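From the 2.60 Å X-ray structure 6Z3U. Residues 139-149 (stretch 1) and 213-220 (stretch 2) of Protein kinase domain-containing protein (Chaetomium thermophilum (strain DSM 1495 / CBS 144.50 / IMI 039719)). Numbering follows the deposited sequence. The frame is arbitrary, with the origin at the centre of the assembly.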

# COMPACT_ATOMS: atom_id res chain seq x y z
N VAL B 139 -8.42 -5.05 1.92
CA VAL B 139 -7.82 -3.78 1.50
C VAL B 139 -6.31 -3.92 1.37
O VAL B 139 -5.70 -3.42 0.42
CB VAL B 139 -8.21 -2.67 2.48
CG1 VAL B 139 -7.44 -1.40 2.18
CG2 VAL B 139 -9.70 -2.41 2.43
N ARG B 140 -5.68 -4.59 2.34
CA ARG B 140 -4.22 -4.71 2.33
C ARG B 140 -3.75 -5.53 1.14
O ARG B 140 -2.80 -5.13 0.44
CB ARG B 140 -3.74 -5.33 3.64
CG ARG B 140 -3.80 -4.38 4.83
CD ARG B 140 -3.72 -5.11 6.16
NE ARG B 140 -3.63 -4.17 7.28
CZ ARG B 140 -4.02 -4.44 8.52
NH1 ARG B 140 -4.55 -5.62 8.82
NH2 ARG B 140 -3.89 -3.52 9.47
N GLU B 141 -4.38 -6.68 0.89
CA GLU B 141 -3.98 -7.50 -0.24
C GLU B 141 -4.12 -6.72 -1.55
O GLU B 141 -3.22 -6.74 -2.39
CB GLU B 141 -4.83 -8.78 -0.29
CG GLU B 141 -4.50 -9.78 0.81
CD GLU B 141 -4.28 -11.19 0.28
OE1 GLU B 141 -5.28 -11.86 -0.07
OE2 GLU B 141 -3.11 -11.63 0.21
N LEU B 142 -5.23 -6.01 -1.71
CA LEU B 142 -5.46 -5.27 -2.95
C LEU B 142 -4.38 -4.22 -3.16
O LEU B 142 -3.95 -3.99 -4.30
CB LEU B 142 -6.85 -4.63 -2.91
CG LEU B 142 -7.60 -4.46 -4.23
CD1 LEU B 142 -7.61 -5.76 -5.01
CD2 LEU B 142 -9.02 -3.98 -3.96
N LYS B 143 -3.95 -3.56 -2.09
CA LYS B 143 -2.96 -2.50 -2.20
C LYS B 143 -1.56 -3.05 -2.44
O LYS B 143 -0.89 -2.65 -3.41
CB LYS B 143 -2.98 -1.64 -0.94
CG LYS B 143 -1.93 -0.54 -0.88
CD LYS B 143 -1.94 0.17 0.47
CE LYS B 143 -0.88 1.26 0.54
NZ LYS B 143 -0.79 1.87 1.90
N TYR B 144 -1.10 -3.96 -1.59
CA TYR B 144 0.31 -4.32 -1.58
C TYR B 144 0.66 -5.37 -2.63
O TYR B 144 1.79 -5.36 -3.14
CB TYR B 144 0.70 -4.80 -0.18
CG TYR B 144 0.61 -3.71 0.86
CD1 TYR B 144 1.23 -2.49 0.67
CD2 TYR B 144 -0.12 -3.90 2.03
CE1 TYR B 144 1.14 -1.48 1.61
CE2 TYR B 144 -0.22 -2.90 2.98
CZ TYR B 144 0.42 -1.69 2.76
OH TYR B 144 0.33 -0.69 3.70
N LEU B 145 -0.27 -6.26 -2.97
CA LEU B 145 0.01 -7.21 -4.05
C LEU B 145 0.23 -6.48 -5.37
O LEU B 145 1.06 -6.90 -6.19
CB LEU B 145 -1.13 -8.22 -4.17
CG LEU B 145 -1.22 -9.26 -3.05
CD1 LEU B 145 -2.45 -10.14 -3.24
CD2 LEU B 145 0.03 -10.11 -2.99
N ARG B 146 -0.50 -5.39 -5.59
CA ARG B 146 -0.26 -4.58 -6.78
C ARG B 146 1.06 -3.82 -6.67
O ARG B 146 1.78 -3.67 -7.66
CB ARG B 146 -1.42 -3.60 -6.99
CG ARG B 146 -1.20 -2.59 -8.10
CD ARG B 146 -0.99 -3.27 -9.44
NE ARG B 146 -0.68 -2.32 -10.51
CZ ARG B 146 0.52 -1.82 -10.73
NH1 ARG B 146 1.55 -2.16 -9.96
NH2 ARG B 146 0.71 -0.96 -11.73
N GLU B 147 1.39 -3.37 -5.46
CA GLU B 147 2.62 -2.61 -5.26
C GLU B 147 3.85 -3.47 -5.51
O GLU B 147 4.82 -3.02 -6.13
CB GLU B 147 2.64 -2.03 -3.85
CG GLU B 147 2.95 -0.54 -3.77
CD GLU B 147 2.68 0.03 -2.38
OE1 GLU B 147 3.60 0.60 -1.77
OE2 GLU B 147 1.53 -0.12 -1.89
N LEU B 148 3.83 -4.71 -5.03
CA LEU B 148 4.97 -5.62 -5.12
C LEU B 148 5.00 -6.42 -6.41
O LEU B 148 5.94 -7.18 -6.63
CB LEU B 148 4.95 -6.57 -3.92
CG LEU B 148 5.27 -5.93 -2.58
CD1 LEU B 148 4.97 -6.89 -1.45
CD2 LEU B 148 6.73 -5.49 -2.54
N ARG B 149 3.99 -6.26 -7.27
CA ARG B 149 3.91 -7.04 -8.49
C ARG B 149 5.20 -6.92 -9.30
O ARG B 149 5.79 -5.84 -9.40
CB ARG B 149 2.71 -6.56 -9.31
CG ARG B 149 3.04 -5.75 -10.56
CD ARG B 149 1.73 -5.36 -11.22
NE ARG B 149 1.43 -6.15 -12.40
CZ ARG B 149 0.34 -5.98 -13.15
NH1 ARG B 149 -0.56 -5.07 -12.80
NH2 ARG B 149 0.14 -6.74 -14.22
N GLU B 213 12.51 -3.65 0.31
CA GLU B 213 12.99 -2.74 -0.72
C GLU B 213 11.90 -1.76 -1.15
O GLU B 213 12.20 -0.64 -1.57
CB GLU B 213 13.51 -3.53 -1.92
CG GLU B 213 14.66 -2.86 -2.68
CD GLU B 213 15.92 -2.73 -1.84
OE1 GLU B 213 16.75 -1.85 -2.15
OE2 GLU B 213 16.09 -3.51 -0.87
N ASN B 214 10.64 -2.18 -1.05
CA ASN B 214 9.49 -1.34 -1.37
C ASN B 214 8.78 -0.83 -0.13
O ASN B 214 7.61 -0.44 -0.20
CB ASN B 214 8.52 -2.10 -2.26
CG ASN B 214 9.10 -2.41 -3.62
OD1 ASN B 214 8.89 -1.66 -4.58
ND2 ASN B 214 9.84 -3.50 -3.72
N PHE B 215 9.45 -0.84 1.02
CA PHE B 215 8.94 -0.25 2.25
C PHE B 215 7.59 -0.85 2.64
O PHE B 215 6.62 -0.15 2.92
CB PHE B 215 8.84 1.27 2.12
CG PHE B 215 10.04 1.90 1.47
CD1 PHE B 215 11.27 1.89 2.11
CD2 PHE B 215 9.93 2.50 0.23
CE1 PHE B 215 12.37 2.46 1.51
CE2 PHE B 215 11.03 3.08 -0.37
CZ PHE B 215 12.25 3.06 0.27
N ILE B 216 7.54 -2.18 2.66
CA ILE B 216 6.35 -2.93 3.02
C ILE B 216 6.75 -4.01 4.02
O ILE B 216 7.71 -4.75 3.78
CB ILE B 216 5.67 -3.56 1.79
CG1 ILE B 216 5.17 -2.46 0.85
CG2 ILE B 216 4.53 -4.46 2.22
CD1 ILE B 216 4.93 -2.95 -0.56
N LEU B 217 6.02 -4.09 5.13
CA LEU B 217 6.19 -5.15 6.10
C LEU B 217 5.11 -6.20 5.88
O LEU B 217 3.94 -5.86 5.70
CB LEU B 217 6.11 -4.61 7.53
CG LEU B 217 7.19 -3.61 7.94
CD1 LEU B 217 6.87 -3.01 9.31
CD2 LEU B 217 8.56 -4.27 7.95
N HIS B 218 5.51 -7.48 5.87
CA HIS B 218 4.54 -8.55 5.66
C HIS B 218 3.82 -8.91 6.95
O HIS B 218 2.59 -9.00 6.98
CB HIS B 218 5.25 -9.78 5.08
CG HIS B 218 4.33 -10.89 4.71
ND1 HIS B 218 3.94 -11.86 5.61
CD2 HIS B 218 3.73 -11.20 3.54
CE1 HIS B 218 3.13 -12.72 5.01
NE2 HIS B 218 2.99 -12.34 3.75
N ARG B 219 4.57 -9.13 8.03
CA ARG B 219 4.02 -9.30 9.37
C ARG B 219 3.12 -10.52 9.49
O ARG B 219 2.17 -10.54 10.28
CB ARG B 219 3.29 -8.04 9.84
CG ARG B 219 4.13 -6.77 9.73
CD ARG B 219 3.42 -5.53 10.24
NE ARG B 219 2.02 -5.44 9.84
CZ ARG B 219 1.24 -4.41 10.12
NH1 ARG B 219 1.72 -3.36 10.78
NH2 ARG B 219 -0.03 -4.41 9.73
N ASP B 220 3.40 -11.57 8.71
CA ASP B 220 2.75 -12.86 8.92
C ASP B 220 3.46 -13.97 8.15
O ASP B 220 2.80 -14.81 7.53
CB ASP B 220 1.28 -12.82 8.52
CG ASP B 220 0.48 -13.97 9.11
OD1 ASP B 220 1.00 -14.64 10.04
OD2 ASP B 220 -0.65 -14.22 8.65

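Two segments of one kinase-domain chain, at least 66 residues apart in sequence wherever they touch, pack side chain against side chain with no hydrogen bond between them. Stretch 1 is helical from Val139, continuing a helix that begins earlier in the chain. Its turns are held by backbone bonds such as Tyr144 N to Arg140 O (2.9 Å) and Leu148 N to Tyr144 O (2.9 Å). These two bonds link the residues Arg140, Tyr144 and Leu148, which recur about one turn apart and therefore line the flank that meets stretch 2; Glu147 adds to the same flank. Stretch 2 leaves a helix at Asn214, passes through Phe215 with positive phi and psi (57°/50°), and extends as a short strand at Ile216 and Leu217. The backbones stay well apart, with CA atoms 7.7 Å from each other at Tyr144 and Ile216 and 7.3 Å at Leu148 and Asn214, so side chains fill the gap.

Ile216 is the centre of the contact and has the largest area covered by the other stretch. Its CA-to-CB bond points toward the helix, whereas that of the next strand residue, Leu217, points away, the alternation expected of an extended backbone. With chi1 m and chi2 t, Ile216 carries CD1 to the helix, 3.6 Å from Leu148 CG and 3.9 Å from Tyr144 CD1. Its other branch is used as well: CG2 lies over one face of the Tyr144 ring. Tyr144, with chi1 m (-65°) and chi2 -52°, thus offers an apolar ring surface to an aliphatic side chain, while its OH is hydrogen-bonded elsewhere in the structure.

Leu148 starts sideways to stretch 2, but its m,t conformation brings its end nearer. From there CG meets Ile216 CD1, and CD2 reaches Asn214 CB at 3.8 Å. Asn214 meets Leu148 through this CB; its amide atoms, OD1 and ND2, are hydrogen-bonded elsewhere in the structure. Glu147 points toward stretch 2 with chi1 between wells (-130°) and chi2 t; its OE1 comes to 4.0 Å from Ile216 CD1, a van der Waals approach by a carboxylate oxygen rather than a polar pairing.

At the far end, Arg140 and Arg219 bring like charges together, NH2 to NH2 at 4.0 Å. Arg140 is extended, m,t,t through chi3, and Arg219 reaches across with m,t,m. Arg219 NH2 lies over one face of the Arg140 guanidinium, whereas Arg140 NH2 sits at the edge of the Arg219 group, near its plane, so the two planar groups are not stacked face to face. This approach gives no charge attraction of its own; hydrogen bonds elsewhere engage Arg140 NH1 and Arg219 NE, NH1 and NH2. Between strand and Arg219, His218 adopts chi1 t, and its ND1 accepts a weak bond from Asp220 N (3.2 Å, 133°), a local tie within the loop.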